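Local coordinates for hypothetical UPF0204 protein AF0625 (Archaeoglobus fulgidus, PDB 1YQE) that probably hydrolyses D-aminoacyl-tRNAs to free tRNA and D-amino acids, so that wrongly charged tRNA is recycled, at residues 116-120 with 152-156; 192-198 with 218-223; 106-110 with 225-230. All coordinates share one frame; numbering follows the deposited sequence.

The chain has two main sheets. Contact 1 lies near its centre, where helix 114-125 packs on strand 152-159 of the mixed sheet. Contact 2 joins strands 189-194 and 212-218 of the four-stranded parallel sheet. Contact 3 ties the loop before helix 114-125 to the start of helix 228-238. Contacts 2 and 3 have centres about 12 Å apart and touch through Phe218, which packs on Leu109, Leu226 and Phe230. The centre of contact 1 is about 19 Å from that of contact 2 and about 22 Å from that of contact 3. Contact 3 closes a long loop holding contact 1, then contact 2. It therefore joins the loop between strand 88-92 and helix 114-125 to a helix beside the parallel sheet.

Contact 1 (116-120 with 152-156)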
ATOM      1  N   THR A 116       0.508  -4.191   8.100  1.00 11.99           N
ATOM      2  CA  THR A 116      -0.483  -3.140   8.265  1.00 14.43           C
ATOM      3  C   THR A 116      -1.435  -3.089   7.077  1.00 14.26           C
ATOM      4  O   THR A 116      -2.638  -2.889   7.247  1.00 12.59           O
ATOM      5  CB  THR A 116       0.187  -1.773   8.458  1.00 13.89           C
ATOM      6  OG1 THR A 116       0.991  -1.815   9.644  1.00 17.36           O
ATOM      7  CG2 THR A 116      -0.859  -0.678   8.606  1.00 13.45           C
ATOM      8  N   MET A 117      -0.901  -3.268   5.876  1.00 12.11           N
ATOM      9  CA  MET A 117      -1.751  -3.276   4.696  1.00 11.76           C
ATOM     10  C   MET A 117      -2.817  -4.361   4.882  1.00 12.58           C
ATOM     11  O   MET A 117      -3.994  -4.138   4.599  1.00 14.17           O
ATOM     12  CB  MET A 117      -0.928  -3.585   3.454  1.00 13.58           C
ATOM     13  CG  MET A 117       0.073  -2.509   3.099  1.00 12.33           C
ATOM     14  SD  MET A 117       1.285  -3.145   1.936  1.00 15.85           S
ATOM     15  CE  MET A 117       0.260  -3.325   0.451  1.00 11.98           C
ATOM     16  N   LYS A 118      -2.395  -5.528   5.364  1.00 11.37           N
ATOM     17  CA  LYS A 118      -3.308  -6.651   5.580  1.00 12.35           C
ATOM     18  C   LYS A 118      -4.362  -6.340   6.636  1.00 12.50           C
ATOM     19  O   LYS A 118      -5.549  -6.569   6.425  1.00 10.44           O
ATOM     20  CB  LYS A 118      -2.529  -7.904   6.002  1.00 10.58           C
ATOM     21  CG  LYS A 118      -3.396  -9.150   6.250  1.00  9.45           C
ATOM     22  CD  LYS A 118      -4.043  -9.680   4.957  1.00  6.96           C
ATOM     23  CE  LYS A 118      -4.710 -11.041   5.179  1.00 10.98           C
ATOM     24  NZ  LYS A 118      -5.224 -11.642   3.907  1.00 11.70           N
ATOM     25  N   ASN A 119      -3.924  -5.834   7.783  1.00 12.56           N
ATOM     26  CA  ASN A 119      -4.852  -5.513   8.858  1.00 14.01           C
ATOM     27  C   ASN A 119      -5.840  -4.439   8.423  1.00 13.62           C
ATOM     28  O   ASN A 119      -7.006  -4.446   8.826  1.00 12.45           O
ATOM     29  CB  ASN A 119      -4.068  -5.099  10.109  1.00 12.44           C
ATOM     30  CG  ASN A 119      -3.314  -6.269  10.713  1.00 13.37           C
ATOM     31  OD1 ASN A 119      -3.829  -7.381  10.755  1.00 14.59           O
ATOM     32  ND2 ASN A 119      -2.096  -6.026  11.183  1.00 13.01           N
ATOM     33  N   TYR A 120      -5.372  -3.521   7.583  1.00 13.09           N
ATOM     34  CA  TYR A 120      -6.232  -2.473   7.067  1.00 12.70           C
ATOM     35  C   TYR A 120      -7.317  -3.090   6.182  1.00 12.25           C
ATOM     36  O   TYR A 120      -8.498  -2.787   6.326  1.00 14.58           O
ATOM     37  CB  TYR A 120      -5.429  -1.477   6.231  1.00 12.09           C
ATOM     38  CG  TYR A 120      -6.306  -0.526   5.441  1.00 12.94           C
ATOM     39  CD1 TYR A 120      -6.857   0.603   6.039  1.00 12.69           C
ATOM     40  CD2 TYR A 120      -6.601  -0.771   4.095  1.00 14.12           C
ATOM     41  CE1 TYR A 120      -7.677   1.475   5.322  1.00 15.71           C
ATOM     42  CE2 TYR A 120      -7.424   0.096   3.368  1.00 13.35           C
ATOM     43  CZ  TYR A 120      -7.957   1.216   3.989  1.00 14.83           C
ATOM     44  OH  TYR A 120      -8.764   2.086   3.289  1.00 17.10           O
ATOM     45  N   SER A 152       5.829   1.503   4.151  1.00 14.58           N
ATOM     46  CA  SER A 152       4.704   2.352   3.789  1.00 13.62           C
ATOM     47  C   SER A 152       3.756   1.730   2.780  1.00 12.12           C
ATOM     48  O   SER A 152       4.013   0.660   2.235  1.00 13.14           O
ATOM     49  CB  SER A 152       5.208   3.692   3.246  1.00 12.79           C
ATOM     50  OG  SER A 152       5.807   3.536   1.971  1.00 14.07           O
ATOM     51  N   ALA A 153       2.647   2.423   2.550  1.00 14.56           N
ATOM     52  CA  ALA A 153       1.639   1.994   1.589  1.00 15.58           C
ATOM     53  C   ALA A 153       0.657   3.139   1.393  1.00 15.86           C
ATOM     54  O   ALA A 153       0.584   4.052   2.223  1.00 15.74           O
ATOM     55  CB  ALA A 153       0.904   0.741   2.094  1.00 15.29           C
ATOM     56  N   PHE A 154      -0.077   3.099   0.284  1.00 14.36           N
ATOM     57  CA  PHE A 154      -1.069   4.117  -0.025  1.00 13.67           C
ATOM     58  C   PHE A 154      -2.470   3.545   0.174  1.00 14.84           C
ATOM     59  O   PHE A 154      -2.788   2.467  -0.333  1.00 17.35           O
ATOM     60  CB  PHE A 154      -0.930   4.597  -1.475  1.00 13.75           C
ATOM     61  CG  PHE A 154       0.138   5.634  -1.672  1.00 14.26           C
ATOM     62  CD1 PHE A 154       1.482   5.307  -1.525  1.00 15.43           C
ATOM     63  CD2 PHE A 154      -0.203   6.939  -2.004  1.00 15.28           C
ATOM     64  CE1 PHE A 154       2.473   6.274  -1.710  1.00 16.95           C
ATOM     65  CE2 PHE A 154       0.777   7.906  -2.191  1.00 16.24           C
ATOM     66  CZ  PHE A 154       2.118   7.572  -2.043  1.00 15.56           C
ATOM     67  N   TYR A 155      -3.286   4.275   0.923  1.00 12.34           N
ATOM     68  CA  TYR A 155      -4.664   3.894   1.214  1.00 13.39           C
ATOM     69  C   TYR A 155      -5.492   4.974   0.542  1.00 13.36           C
ATOM     70  O   TYR A 155      -5.465   6.128   0.962  1.00 14.46           O
ATOM     71  CB  TYR A 155      -4.870   3.877   2.729  1.00 10.74           C
ATOM     72  CG  TYR A 155      -3.866   2.983   3.426  1.00 12.12           C
ATOM     73  CD1 TYR A 155      -2.549   3.403   3.642  1.00 13.03           C
ATOM     74  CD2 TYR A 155      -4.210   1.689   3.800  1.00 12.56           C
ATOM     75  CE1 TYR A 155      -1.599   2.541   4.211  1.00 13.91           C
ATOM     76  CE2 TYR A 155      -3.284   0.829   4.363  1.00 15.01           C
ATOM     77  CZ  TYR A 155      -1.980   1.255   4.567  1.00 15.45           C
ATOM     78  OH  TYR A 155      -1.078   0.377   5.119  1.00 11.41           O
ATOM     79  N   GLU A 156      -6.227   4.600  -0.503  1.00 13.20           N
ATOM     80  CA  GLU A 156      -6.970   5.588  -1.266  1.00 14.70           C
ATOM     81  C   GLU A 156      -8.455   5.339  -1.493  1.00 14.09           C
ATOM     82  O   GLU A 156      -8.989   4.273  -1.185  1.00 13.31           O
ATOM     83  CB  GLU A 156      -6.288   5.756  -2.629  1.00 14.29           C
ATOM     84  CG  GLU A 156      -4.766   5.747  -2.546  1.00 16.53           C
ATOM     85  CD  GLU A 156      -4.086   5.806  -3.903  1.00 18.14           C
ATOM     86  OE1 GLU A 156      -4.662   5.306  -4.896  1.00 15.79           O
ATOM     87  OE2 GLU A 156      -2.964   6.344  -3.973  1.00 15.81           O
TER
HETATM   88  O   HOH W   1      -8.477   2.361   0.851  1.00 15.86           O
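Tyr155 points the CD2-CE2 edge of its ring at one face of the Tyr120 ring. The pair is a T-shaped (edge-to-face) stack, with planes at 74° and centroids 4.6 Å apart. Tyr155 CD2 stands 3.3 Å above the plane of Tyr120, over the ring centre. This is helix-on-sheet packing: helix 114-125 lies on the large mixed sheet, and residues 152-156 belong to one of its inner strands. The axes of the two short segments come within 9.7 Å and run at 26° to each other, so helix and strand point roughly the same way. Tyr120 has CG anti to its own N (chi1 168°), which carries the ring beside the strand. Residues Val173, Ala176, Met177 and Ala180 of helix 167-182 also pack on Tyr120, so its ring helps join this second helix to the contact.

The hydroxyl end of Tyr155 reaches the helix at Thr116 and Met117. Its OH sits 3.6 Å from Thr116 CG2, and Met117 CG lies close by. That methyl of Thr116 meets the tyrosine, while OG1 hydrogen-bonds to Glu73. Met117 CG also packs on Ala153 CB at 3.5 Å, and the small alanine probably allows this close approach. On the other side of the strand, Phe154 stacks on Phe76, and Glu156 lines the pyrophosphate pocket. One water spans the segments: it donates to Glu156 O at 2.8 Å and also hydrogen-bonds to Tyr120 OH.

Contact 2 (192-198 with 218-223); sequences VGVGGTH and FAKYTF
Phe218 holds CG anti to its carbonyl carbon (chi1 -57°), and its ring reaches back so that CE2 meets Val192 CG1 at 3.9 Å. Val194 has CG1 anti to the backbone N (chi1 176°), which sets this methyl 3.9 Å from Phe223 CE1. Between these apolar pairs the backbones are bonded. Phe218 N donates to Gly193 O at 2.9 Å, tilted from the carbonyl plane. Gly195 N donates to Phe218 O at 2.8 Å, almost straight on to the carbonyl. Phe218 thus bonds on both sides of Val194, the pattern of a parallel bridge.

The strands 189-194 and 212-218 are neighbours in the parallel sheet, and helix 201-209 links them in a beta-alpha-beta crossover. Beyond the strand ends one more backbone bond follows: Lys220 N donates to Gly196 O, in the carbonyl plane and nearly straight at 170°. Gly195 and Gly196 both have positive phi, and a side chain on either would press on the preceding carbonyl O. At Gly195 it would also come up against the ring of Phe223, whose CZ already lies 3.6 Å from Gly195 CA. That ring turns its edge to Gly195 N, and Lys220 CA covers one of its faces. Ala219 O takes two donors, Thr222 N and Thr222 OG1, the latter at 2.7 Å, and these fix the turn after the strand.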
ATOM      1  N   VAL A 192       5.488 -11.510  -2.660  1.00 11.47           N
ATOM      2  CA  VAL A 192       5.623 -10.500  -3.684  1.00 11.27           C
ATOM      3  C   VAL A 192       4.790 -11.172  -4.771  1.00 10.84           C
ATOM      4  O   VAL A 192       4.913 -12.373  -4.983  1.00 12.64           O
ATOM      5  CB  VAL A 192       7.075 -10.344  -4.177  1.00 10.64           C
ATOM      6  CG1 VAL A 192       7.079  -9.644  -5.528  1.00 11.19           C
ATOM      7  CG2 VAL A 192       7.878  -9.519  -3.180  1.00 11.28           C
ATOM      8  N   GLY A 193       3.929 -10.421  -5.441  1.00 12.60           N
ATOM      9  CA  GLY A 193       3.106 -11.032  -6.471  1.00 10.93           C
ATOM     10  C   GLY A 193       3.579 -10.668  -7.858  1.00 12.18           C
ATOM     11  O   GLY A 193       4.059  -9.558  -8.082  1.00 12.56           O
ATOM     12  N   VAL A 194       3.441 -11.605  -8.789  1.00 13.45           N
ATOM     13  CA  VAL A 194       3.862 -11.388 -10.165  1.00 13.76           C
ATOM     14  C   VAL A 194       2.761 -11.848 -11.118  1.00 15.00           C
ATOM     15  O   VAL A 194       2.371 -13.015 -11.113  1.00 15.36           O
ATOM     16  CB  VAL A 194       5.164 -12.168 -10.485  1.00 16.19           C
ATOM     17  CG1 VAL A 194       5.526 -12.009 -11.961  1.00 16.00           C
ATOM     18  CG2 VAL A 194       6.314 -11.646  -9.615  1.00 16.61           C
ATOM     19  N   GLY A 195       2.261 -10.919 -11.918  1.00 15.99           N
ATOM     20  CA  GLY A 195       1.221 -11.243 -12.876  1.00 17.54           C
ATOM     21  C   GLY A 195      -0.088 -10.542 -12.580  1.00 18.52           C
ATOM     22  O   GLY A 195      -0.300 -10.049 -11.471  1.00 20.86           O
ATOM     23  N   GLY A 196      -0.966 -10.495 -13.580  1.00 17.44           N
ATOM     24  CA  GLY A 196      -2.263  -9.866 -13.410  1.00 18.82           C
ATOM     25  C   GLY A 196      -2.401  -8.482 -14.018  1.00 20.01           C
ATOM     26  O   GLY A 196      -1.420  -7.865 -14.423  1.00 19.47           O
ATOM     27  N   THR A 197      -3.637  -8.005 -14.098  1.00 22.91           N
ATOM     28  CA  THR A 197      -3.918  -6.676 -14.620  1.00 24.63           C
ATOM     29  C   THR A 197      -3.635  -5.671 -13.499  1.00 24.67           C
ATOM     30  O   THR A 197      -3.377  -6.071 -12.362  1.00 21.89           O
ATOM     31  CB  THR A 197      -5.381  -6.565 -15.082  1.00 26.64           C
ATOM     32  OG1 THR A 197      -6.245  -7.098 -14.071  1.00 26.93           O
ATOM     33  CG2 THR A 197      -5.582  -7.339 -16.382  1.00 27.91           C
ATOM     34  N   HIS A 198      -3.694  -4.378 -13.814  1.00 24.12           N
ATOM     35  CA  HIS A 198      -3.394  -3.331 -12.837  1.00 25.39           C
ATOM     36  C   HIS A 198      -4.139  -3.374 -11.503  1.00 23.42           C
ATOM     37  O   HIS A 198      -3.658  -2.821 -10.511  1.00 21.15           O
ATOM     38  CB  HIS A 198      -3.566  -1.943 -13.474  1.00 27.94           C
ATOM     39  CG  HIS A 198      -4.962  -1.645 -13.920  1.00 31.94           C
ATOM     40  ND1 HIS A 198      -5.619  -2.395 -14.873  1.00 35.83           N
ATOM     41  CD2 HIS A 198      -5.824  -0.667 -13.554  1.00 33.64           C
ATOM     42  CE1 HIS A 198      -6.824  -1.894 -15.073  1.00 33.96           C
ATOM     43  NE2 HIS A 198      -6.974  -0.844 -14.285  1.00 34.97           N
ATOM     44  N   PHE A 218       3.627  -6.951  -9.224  1.00 14.03           N
ATOM     45  CA  PHE A 218       3.975  -6.467 -10.551  1.00 13.87           C
ATOM     46  C   PHE A 218       3.019  -6.962 -11.635  1.00 13.79           C
ATOM     47  O   PHE A 218       2.854  -8.167 -11.849  1.00 16.04           O
ATOM     48  CB  PHE A 218       5.415  -6.860 -10.858  1.00 11.68           C
ATOM     49  CG  PHE A 218       6.395  -6.345  -9.842  1.00 10.50           C
ATOM     50  CD1 PHE A 218       6.602  -4.978  -9.695  1.00 11.78           C
ATOM     51  CD2 PHE A 218       7.060  -7.219  -8.994  1.00 10.34           C
ATOM     52  CE1 PHE A 218       7.457  -4.487  -8.709  1.00 13.19           C
ATOM     53  CE2 PHE A 218       7.922  -6.737  -8.004  1.00  9.32           C
ATOM     54  CZ  PHE A 218       8.116  -5.374  -7.862  1.00 11.84           C
ATOM     55  N   ALA A 219       2.389  -6.010 -12.312  1.00 15.43           N
ATOM     56  CA  ALA A 219       1.428  -6.303 -13.368  1.00 15.52           C
ATOM     57  C   ALA A 219       2.076  -6.904 -14.603  1.00 16.70           C
ATOM     58  O   ALA A 219       3.283  -6.777 -14.820  1.00 16.29           O
ATOM     59  CB  ALA A 219       0.688  -5.032 -13.758  1.00 14.89           C
ATOM     60  N   LYS A 220       1.254  -7.555 -15.416  1.00 15.40           N
ATOM     61  CA  LYS A 220       1.727  -8.167 -16.646  1.00 15.33           C
ATOM     62  C   LYS A 220       2.437  -7.159 -17.551  1.00 13.25           C
ATOM     63  O   LYS A 220       3.341  -7.536 -18.296  1.00 14.05           O
ATOM     64  CB  LYS A 220       0.549  -8.815 -17.392  1.00 17.26           C
ATOM     65  CG  LYS A 220       0.830  -9.143 -18.847  1.00 21.81           C
ATOM     66  CD  LYS A 220      -0.218 -10.082 -19.429  1.00 25.43           C
ATOM     67  CE  LYS A 220      -0.295  -9.944 -20.946  1.00 28.08           C
ATOM     68  NZ  LYS A 220       1.050  -9.985 -21.585  1.00 28.45           N
ATOM     69  N   TYR A 221       2.054  -5.884 -17.492  1.00 14.06           N
ATOM     70  CA  TYR A 221       2.705  -4.896 -18.359  1.00 15.85           C
ATOM     71  C   TYR A 221       4.163  -4.623 -17.977  1.00 17.55           C
ATOM     72  O   TYR A 221       4.892  -3.956 -18.711  1.00 16.79           O
ATOM     73  CB  TYR A 221       1.893  -3.582 -18.421  1.00 18.07           C
ATOM     74  CG  TYR A 221       1.827  -2.756 -17.150  1.00 20.34           C
ATOM     75  CD1 TYR A 221       2.944  -2.063 -16.686  1.00 21.17           C
ATOM     76  CD2 TYR A 221       0.639  -2.656 -16.419  1.00 21.00           C
ATOM     77  CE1 TYR A 221       2.887  -1.291 -15.527  1.00 23.80           C
ATOM     78  CE2 TYR A 221       0.570  -1.883 -15.255  1.00 22.80           C
ATOM     79  CZ  TYR A 221       1.700  -1.204 -14.816  1.00 23.50           C
ATOM     80  OH  TYR A 221       1.656  -0.441 -13.666  1.00 24.21           O
ATOM     81  N   THR A 222       4.597  -5.165 -16.843  1.00 17.69           N
ATOM     82  CA  THR A 222       5.975  -4.981 -16.390  1.00 17.81           C
ATOM     83  C   THR A 222       6.885  -6.174 -16.723  1.00 17.76           C
ATOM     84  O   THR A 222       8.108  -6.076 -16.582  1.00 18.07           O
ATOM     85  CB  THR A 222       6.038  -4.786 -14.858  1.00 17.15           C
ATOM     86  OG1 THR A 222       5.772  -6.039 -14.211  1.00 15.65           O
ATOM     87  CG2 THR A 222       5.010  -3.766 -14.405  1.00 16.76           C
ATOM     88  N   PHE A 223       6.297  -7.285 -17.168  1.00 19.20           N
ATOM     89  CA  PHE A 223       7.061  -8.504 -17.466  1.00 18.79           C
ATOM     90  C   PHE A 223       8.373  -8.333 -18.232  1.00 20.15           C
ATOM     91  O   PHE A 223       9.407  -8.850 -17.811  1.00 16.68           O
ATOM     92  CB  PHE A 223       6.203  -9.528 -18.227  1.00 21.72           C
ATOM     93  CG  PHE A 223       5.124 -10.182 -17.399  1.00 20.62           C
ATOM     94  CD1 PHE A 223       5.045  -9.977 -16.025  1.00 20.52           C
ATOM     95  CD2 PHE A 223       4.189 -11.021 -18.006  1.00 20.22           C
ATOM     96  CE1 PHE A 223       4.052 -10.596 -15.265  1.00 19.95           C
ATOM     97  CE2 PHE A 223       3.190 -11.646 -17.258  1.00 20.04           C
ATOM     98  CZ  PHE A 223       3.123 -11.432 -15.884  1.00 20.00           C
TER

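Contact 3 (106-110 with 225-230)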
ATOM      1  N   PRO A 106      13.387   5.263 -11.850  1.00 21.66           N
ATOM      2  CA  PRO A 106      13.205   3.963 -12.502  1.00 21.00           C
ATOM      3  C   PRO A 106      13.771   2.836 -11.641  1.00 20.19           C
ATOM      4  O   PRO A 106      14.692   3.055 -10.853  1.00 20.36           O
ATOM      5  CB  PRO A 106      13.986   4.116 -13.808  1.00 20.02           C
ATOM      6  CG  PRO A 106      13.941   5.590 -14.069  1.00 23.25           C
ATOM      7  CD  PRO A 106      14.169   6.174 -12.701  1.00 22.92           C
ATOM      8  N   TYR A 107      13.206   1.642 -11.788  1.00 17.64           N
ATOM      9  CA  TYR A 107      13.673   0.467 -11.063  1.00 18.62           C
ATOM     10  C   TYR A 107      13.987   0.712  -9.595  1.00 19.37           C
ATOM     11  O   TYR A 107      14.976   0.199  -9.072  1.00 19.59           O
ATOM     12  CB  TYR A 107      14.908  -0.104 -11.763  1.00 17.36           C
ATOM     13  CG  TYR A 107      14.625  -0.535 -13.184  1.00 17.20           C
ATOM     14  CD1 TYR A 107      13.917  -1.709 -13.448  1.00 17.38           C
ATOM     15  CD2 TYR A 107      15.017   0.256 -14.263  1.00 17.08           C
ATOM     16  CE1 TYR A 107      13.602  -2.083 -14.752  1.00 16.63           C
ATOM     17  CE2 TYR A 107      14.706  -0.110 -15.571  1.00 16.47           C
ATOM     18  CZ  TYR A 107      14.000  -1.279 -15.807  1.00 18.07           C
ATOM     19  OH  TYR A 107      13.687  -1.649 -17.097  1.00 18.88           O
ATOM     20  N   SER A 108      13.140   1.496  -8.936  1.00 20.44           N
ATOM     21  CA  SER A 108      13.312   1.801  -7.521  1.00 20.30           C
ATOM     22  C   SER A 108      11.981   1.502  -6.828  1.00 18.13           C
ATOM     23  O   SER A 108      10.917   1.849  -7.334  1.00 16.99           O
ATOM     24  CB  SER A 108      13.693   3.271  -7.341  1.00 21.64           C
ATOM     25  OG  SER A 108      14.049   3.541  -5.998  1.00 25.20           O
ATOM     26  N   LEU A 109      12.051   0.855  -5.672  1.00 16.65           N
ATOM     27  CA  LEU A 109      10.854   0.475  -4.934  1.00 15.02           C
ATOM     28  C   LEU A 109      10.821   1.043  -3.522  1.00 16.28           C
ATOM     29  O   LEU A 109      11.852   1.137  -2.861  1.00 15.88           O
ATOM     30  CB  LEU A 109      10.774  -1.053  -4.851  1.00 15.58           C
ATOM     31  CG  LEU A 109      10.747  -1.863  -6.153  1.00 15.65           C
ATOM     32  CD1 LEU A 109      10.935  -3.348  -5.846  1.00 15.71           C
ATOM     33  CD2 LEU A 109       9.426  -1.615  -6.873  1.00 13.56           C
ATOM     34  N   ALA A 110       9.633   1.419  -3.061  1.00 14.99           N
ATOM     35  CA  ALA A 110       9.488   1.934  -1.707  1.00 14.41           C
ATOM     36  C   ALA A 110       9.352   0.736  -0.773  1.00 13.15           C
ATOM     37  O   ALA A 110       8.910  -0.338  -1.182  1.00 13.01           O
ATOM     38  CB  ALA A 110       8.252   2.824  -1.609  1.00 15.45           C
ATOM     39  N   HIS A 225      10.301  -5.848 -18.526  1.00 20.41           N
ATOM     40  CA  HIS A 225      11.296  -5.027 -17.854  1.00 19.20           C
ATOM     41  C   HIS A 225      11.778  -5.592 -16.527  1.00 17.32           C
ATOM     42  O   HIS A 225      12.696  -5.049 -15.916  1.00 15.62           O
ATOM     43  CB  HIS A 225      10.746  -3.617 -17.648  1.00 22.07           C
ATOM     44  CG  HIS A 225      10.608  -2.835 -18.918  1.00 27.61           C
ATOM     45  ND1 HIS A 225      11.695  -2.372 -19.629  1.00 30.32           N
ATOM     46  CD2 HIS A 225       9.512  -2.446 -19.610  1.00 30.61           C
ATOM     47  CE1 HIS A 225      11.275  -1.727 -20.703  1.00 29.49           C
ATOM     48  NE2 HIS A 225       9.954  -1.758 -20.714  1.00 32.61           N
ATOM     49  N   LEU A 226      11.156  -6.678 -16.077  1.00 17.63           N
ATOM     50  CA  LEU A 226      11.550  -7.304 -14.821  1.00 17.27           C
ATOM     51  C   LEU A 226      12.801  -8.142 -15.030  1.00 18.40           C
ATOM     52  O   LEU A 226      13.000  -8.711 -16.099  1.00 20.76           O
ATOM     53  CB  LEU A 226      10.447  -8.227 -14.303  1.00 17.52           C
ATOM     54  CG  LEU A 226       9.093  -7.678 -13.861  1.00 19.14           C
ATOM     55  CD1 LEU A 226       8.185  -8.862 -13.544  1.00 15.72           C
ATOM     56  CD2 LEU A 226       9.250  -6.777 -12.635  1.00 18.80           C
ATOM     57  N   THR A 227      13.646  -8.208 -14.006  1.00 17.71           N
ATOM     58  CA  THR A 227      14.851  -9.026 -14.054  1.00 17.99           C
ATOM     59  C   THR A 227      14.835  -9.865 -12.784  1.00 17.81           C
ATOM     60  O   THR A 227      14.129  -9.536 -11.833  1.00 17.50           O
ATOM     61  CB  THR A 227      16.136  -8.178 -14.066  1.00 17.13           C
ATOM     62  OG1 THR A 227      16.194  -7.377 -12.881  1.00 18.29           O
ATOM     63  CG2 THR A 227      16.170  -7.279 -15.302  1.00 18.07           C
ATOM     64  N   ALA A 228      15.597 -10.949 -12.768  1.00 18.91           N
ATOM     65  CA  ALA A 228      15.645 -11.794 -11.589  1.00 19.11           C
ATOM     66  C   ALA A 228      16.168 -10.989 -10.402  1.00 19.88           C
ATOM     67  O   ALA A 228      15.676 -11.140  -9.286  1.00 18.22           O
ATOM     68  CB  ALA A 228      16.535 -13.002 -11.843  1.00 21.23           C
ATOM     69  N   GLU A 229      17.151 -10.121 -10.644  1.00 20.98           N
ATOM     70  CA  GLU A 229      17.724  -9.319  -9.563  1.00 22.41           C
ATOM     71  C   GLU A 229      16.744  -8.285  -9.015  1.00 21.39           C
ATOM     72  O   GLU A 229      16.734  -8.003  -7.816  1.00 20.40           O
ATOM     73  CB  GLU A 229      19.017  -8.635 -10.024  1.00 27.26           C
ATOM     74  CG  GLU A 229      19.699  -7.816  -8.931  1.00 33.55           C
ATOM     75  CD  GLU A 229      19.822  -8.571  -7.607  1.00 38.17           C
ATOM     76  OE1 GLU A 229      20.395  -9.685  -7.596  1.00 39.27           O
ATOM     77  OE2 GLU A 229      19.347  -8.044  -6.573  1.00 40.15           O
ATOM     78  N   PHE A 230      15.921  -7.714  -9.888  1.00 18.87           N
ATOM     79  CA  PHE A 230      14.940  -6.741  -9.439  1.00 17.32           C
ATOM     80  C   PHE A 230      13.934  -7.453  -8.535  1.00 15.65           C
ATOM     81  O   PHE A 230      13.532  -6.920  -7.503  1.00 16.53           O
ATOM     82  CB  PHE A 230      14.205  -6.119 -10.626  1.00 17.95           C
ATOM     83  CG  PHE A 230      13.329  -4.957 -10.249  1.00 19.34           C
ATOM     84  CD1 PHE A 230      13.889  -3.746  -9.862  1.00 20.58           C
ATOM     85  CD2 PHE A 230      11.941  -5.080 -10.262  1.00 20.72           C
ATOM     86  CE1 PHE A 230      13.085  -2.671  -9.494  1.00 21.15           C
ATOM     87  CE2 PHE A 230      11.127  -4.012  -9.895  1.00 20.16           C
ATOM     88  CZ  PHE A 230      11.698  -2.807  -9.512  1.00 21.69           C
TER
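Tyr107 and Phe230 bring the two backbones nearest, with their CA atoms 7.5 Å apart. Segment 106-110 is an irregular loop. Tyr107 sits in the left-handed region (phi 43°), which turns the chain sharply there. Segment 225-230 ends in the first turn of a helix.

The two aromatic side chains cross at about a right angle. Tyr107 points the edge of its ring at a face of Phe230, a T-shaped stack with planes at 83° and centroids 5.8 Å apart. The touching atom, Tyr107 CD1, lies toward the rim of the phenylalanine ring. Phe230 holds CG anti to its backbone N (chi1 -171°), which swings the ring from the helix to the loop. There its CE1 edge meets Tyr107 O at 3.5 Å, in the ring plane.

Thr227 is the N-cap of helix 228-238: its OG1 accepts from Phe230 N at 3.0 Å. The cap and the aromatic contact thus meet on one residue, and the loop leading into helix 114-125 is packed on the start of this other helix. The Leu109 and Phe230 side chains come from opposite directions, with Leu109 CG 3.6 Å from Phe230 CZ. Leu109 packs further on Ala234 and Leu237 along the same helix. With an alanine in place of Phe230, the Tyr107 edge would probably lose the face it rests on, and a gap would be likely to open beside Leu109.

The hydroxyl end of Tyr107 meets His225. Tyr107 CE1 is 3.3 Å from His225 O, which lies near the plane of the tyrosine ring, and Tyr107 OH is 3.3 Å from His225 ND1.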